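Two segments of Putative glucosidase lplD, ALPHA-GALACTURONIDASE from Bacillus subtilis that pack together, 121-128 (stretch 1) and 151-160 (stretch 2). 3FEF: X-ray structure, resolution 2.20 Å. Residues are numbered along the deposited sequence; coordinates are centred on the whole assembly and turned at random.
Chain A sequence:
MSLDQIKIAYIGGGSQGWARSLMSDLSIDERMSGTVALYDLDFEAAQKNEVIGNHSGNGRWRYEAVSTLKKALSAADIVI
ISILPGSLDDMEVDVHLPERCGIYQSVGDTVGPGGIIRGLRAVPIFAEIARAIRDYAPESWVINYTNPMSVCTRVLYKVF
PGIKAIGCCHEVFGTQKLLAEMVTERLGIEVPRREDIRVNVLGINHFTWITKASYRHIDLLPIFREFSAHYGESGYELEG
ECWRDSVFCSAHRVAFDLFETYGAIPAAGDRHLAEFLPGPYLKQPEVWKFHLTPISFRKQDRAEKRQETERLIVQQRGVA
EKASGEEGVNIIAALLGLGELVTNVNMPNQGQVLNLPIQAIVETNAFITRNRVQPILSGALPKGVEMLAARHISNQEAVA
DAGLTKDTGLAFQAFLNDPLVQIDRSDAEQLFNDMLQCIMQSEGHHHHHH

Stretch 1, residues 121-128: RAVPIFAE
Stretch 2 (151-160) VCTRVLYKVF

Helices that pack without a single hydrogen bond between them rely on close apolar packing, here with a sulfur-aromatic contact, and these two segments of a Bacillus subtilis protein are a compact example. Residues 121-128 and 151-159 are both helical, running in broadly the same direction with their axes crossing at -42° and approaching to 8.5 Å; Phe 160 then leaves helical geometry at phi/psi -133/85. The first helix is kinked at Pro 124, whose nitrogen has no bond to the preceding turn, but Phe 126 N to Ala 122 O (3.0 Å) and Ala 127 N to Val 123 O (3.0 Å) keep the turn wound. The register can be read from CA pairs: Phe 126 CA lies 6.2 Å from Cys 152 CA, and Ala 127 CA lies 5.9 Å from Val 159 CA.

Of the 418 Å² buried, Phe 126 contributes most, then Cys 152 and Val 155, all three buried in the fold. The chi angles of Phe 126, -82° and -103°, lay one ring face against Cys 152 (chi1 m), whose CB sits 3.6 Å from the centroid of the Phe 126 ring, nearly on the normal, and whose SG makes the sulfur-aromatic contact, 3.8 Å from that centroid. A small, polarizable thiol suits this close approach, and Cys 152 SG also meets Ala 122 CB at 3.9 Å. At the ring edge, Leu 156 (m, t) brings CD2 to 3.9 Å from Phe 126 CD1.

The CA-to-CB bond of Val 155 (chi1 t) points toward the first helix, and Val 155 CG1 reaches Ala 127 N at 3.5 Å, Val 123 O at 3.6 Å and Phe 126 CB at 3.9 Å, so a branched side chain packs directly on backbone. Val 155 CG2 lies 4.0 Å from Val 123 CG2 (chi1 t), and Val 123 CG2 is also 3.9 Å from Val 151 CG1. Small Ala 127 accommodates the close backbone approach near Val 159 (t), with Ala 127 CB 3.9 Å from Val 159 CG2.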

# COMPACT_ATOMS: atom_id res chain seq x y z
N ARG A 121 -26.13 15.28 -9.66
CA ARG A 121 -26.63 15.71 -10.97
C ARG A 121 -25.53 15.66 -12.05
O ARG A 121 -25.79 15.35 -13.21
CB ARG A 121 -27.15 17.14 -10.81
CG ARG A 121 -28.15 17.63 -11.83
CD ARG A 121 -29.04 18.77 -11.25
NE ARG A 121 -28.29 19.99 -10.95
CZ ARG A 121 -28.26 20.57 -9.75
NH1 ARG A 121 -28.94 20.05 -8.74
NH2 ARG A 121 -27.56 21.68 -9.55
N ALA A 122 -24.30 15.99 -11.68
CA ALA A 122 -23.23 16.07 -12.68
C ALA A 122 -22.72 14.70 -13.11
O ALA A 122 -22.18 14.56 -14.21
CB ALA A 122 -22.06 16.93 -12.13
N VAL A 123 -22.87 13.70 -12.25
CA VAL A 123 -22.30 12.39 -12.53
C VAL A 123 -22.69 11.86 -13.92
O VAL A 123 -21.82 11.47 -14.69
CB VAL A 123 -22.61 11.37 -11.41
CG1 VAL A 123 -22.17 9.95 -11.82
CG2 VAL A 123 -21.89 11.79 -10.12
N PRO A 124 -23.99 11.80 -14.23
CA PRO A 124 -24.30 11.18 -15.53
C PRO A 124 -23.94 12.08 -16.72
O PRO A 124 -23.74 11.58 -17.82
CB PRO A 124 -25.81 10.88 -15.46
CG PRO A 124 -26.34 11.75 -14.34
CD PRO A 124 -25.19 12.03 -13.39
N ILE A 125 -23.83 13.38 -16.50
CA ILE A 125 -23.33 14.27 -17.56
C ILE A 125 -21.86 13.95 -17.89
O ILE A 125 -21.47 13.93 -19.05
CB ILE A 125 -23.49 15.75 -17.17
CG1 ILE A 125 -24.97 16.08 -16.95
CG2 ILE A 125 -22.91 16.65 -18.25
CD1 ILE A 125 -25.24 17.55 -16.62
N PHE A 126 -21.05 13.69 -16.87
CA PHE A 126 -19.64 13.46 -17.11
C PHE A 126 -19.35 12.02 -17.55
O PHE A 126 -18.39 11.77 -18.29
CB PHE A 126 -18.79 13.90 -15.91
CG PHE A 126 -18.51 15.37 -15.89
CD1 PHE A 126 -17.26 15.87 -16.27
CD2 PHE A 126 -19.51 16.27 -15.53
CE1 PHE A 126 -17.01 17.25 -16.27
CE2 PHE A 126 -19.27 17.67 -15.52
CZ PHE A 126 -18.02 18.15 -15.89
N ALA A 127 -20.19 11.08 -17.12
CA ALA A 127 -20.11 9.72 -17.63
C ALA A 127 -20.29 9.74 -19.14
O ALA A 127 -19.57 9.07 -19.87
CB ALA A 127 -21.18 8.83 -16.98
N GLU A 128 -21.26 10.53 -19.60
CA GLU A 128 -21.53 10.66 -21.03
C GLU A 128 -20.38 11.36 -21.77
O GLU A 128 -19.99 10.96 -22.86
CB GLU A 128 -22.86 11.41 -21.29
CG GLU A 128 -23.13 11.63 -22.79
CD GLU A 128 -24.54 12.13 -23.13
OE1 GLU A 128 -25.11 12.96 -22.37
OE2 GLU A 128 -25.08 11.69 -24.17
N VAL A 151 -15.60 15.44 -7.83
CA VAL A 151 -16.55 14.45 -8.31
C VAL A 151 -16.53 14.32 -9.83
O VAL A 151 -16.42 13.22 -10.34
CB VAL A 151 -17.99 14.77 -7.83
CG1 VAL A 151 -19.00 13.91 -8.60
CG2 VAL A 151 -18.09 14.55 -6.28
N CYS A 152 -16.62 15.44 -10.55
CA CYS A 152 -16.64 15.41 -12.01
C CYS A 152 -15.38 14.78 -12.54
O CYS A 152 -15.41 13.89 -13.38
CB CYS A 152 -16.74 16.83 -12.60
SG CYS A 152 -18.27 17.64 -12.19
N THR A 153 -14.25 15.26 -12.05
CA THR A 153 -13.00 14.72 -12.55
C THR A 153 -12.91 13.24 -12.22
O THR A 153 -12.41 12.45 -13.02
CB THR A 153 -11.82 15.51 -11.97
OG1 THR A 153 -12.06 16.91 -12.19
CG2 THR A 153 -10.54 15.11 -12.64
N ARG A 154 -13.41 12.84 -11.05
CA ARG A 154 -13.29 11.45 -10.65
C ARG A 154 -14.13 10.56 -11.54
O ARG A 154 -13.77 9.42 -11.80
CB ARG A 154 -13.71 11.26 -9.20
CG ARG A 154 -13.59 9.83 -8.76
CD ARG A 154 -12.13 9.36 -8.57
NE ARG A 154 -12.18 8.14 -7.77
CZ ARG A 154 -11.93 6.93 -8.23
NH1 ARG A 154 -11.52 6.75 -9.47
NH2 ARG A 154 -12.06 5.89 -7.43
N VAL A 155 -15.26 11.09 -12.00
CA VAL A 155 -16.19 10.33 -12.84
C VAL A 155 -15.53 10.07 -14.18
O VAL A 155 -15.63 8.98 -14.72
CB VAL A 155 -17.56 11.06 -13.02
CG1 VAL A 155 -18.41 10.42 -14.14
CG2 VAL A 155 -18.32 11.09 -11.69
N LEU A 156 -14.83 11.08 -14.71
CA LEU A 156 -14.07 10.86 -15.94
C LEU A 156 -13.20 9.59 -15.85
O LEU A 156 -13.22 8.74 -16.75
CB LEU A 156 -13.22 12.10 -16.28
CG LEU A 156 -14.02 13.36 -16.63
CD1 LEU A 156 -13.13 14.56 -17.01
CD2 LEU A 156 -15.02 13.02 -17.77
N TYR A 157 -12.42 9.46 -14.78
CA TYR A 157 -11.51 8.33 -14.65
C TYR A 157 -12.24 7.01 -14.39
O TYR A 157 -11.78 5.96 -14.82
CB TYR A 157 -10.45 8.57 -13.56
CG TYR A 157 -9.31 9.45 -14.03
CD1 TYR A 157 -9.38 10.83 -13.88
CD2 TYR A 157 -8.20 8.90 -14.65
CE1 TYR A 157 -8.35 11.65 -14.33
CE2 TYR A 157 -7.15 9.73 -15.10
CZ TYR A 157 -7.25 11.10 -14.93
OH TYR A 157 -6.24 11.93 -15.37
N LYS A 158 -13.35 7.07 -13.67
CA LYS A 158 -14.10 5.87 -13.35
C LYS A 158 -14.73 5.30 -14.61
O LYS A 158 -14.81 4.08 -14.79
CB LYS A 158 -15.18 6.15 -12.30
CG LYS A 158 -14.64 6.41 -10.89
CD LYS A 158 -15.76 6.85 -9.93
CE LYS A 158 -16.61 5.68 -9.46
NZ LYS A 158 -15.90 4.85 -8.42
N VAL A 159 -15.15 6.18 -15.49
CA VAL A 159 -15.86 5.73 -16.67
C VAL A 159 -14.89 5.45 -17.82
O VAL A 159 -15.14 4.56 -18.65
CB VAL A 159 -16.92 6.75 -17.10
CG1 VAL A 159 -17.64 6.29 -18.36
CG2 VAL A 159 -17.91 6.97 -15.95
N PHE A 160 -13.78 6.18 -17.86
CA PHE A 160 -12.73 5.94 -18.86
C PHE A 160 -11.39 5.93 -18.14
O PHE A 160 -10.72 6.97 -18.05
CB PHE A 160 -12.79 7.05 -19.91
CG PHE A 160 -11.71 6.99 -20.97
CD1 PHE A 160 -11.02 5.80 -21.24
CD2 PHE A 160 -11.42 8.11 -21.73
CE1 PHE A 160 -10.03 5.75 -22.20
CE2 PHE A 160 -10.43 8.07 -22.71
CZ PHE A 160 -9.74 6.88 -22.96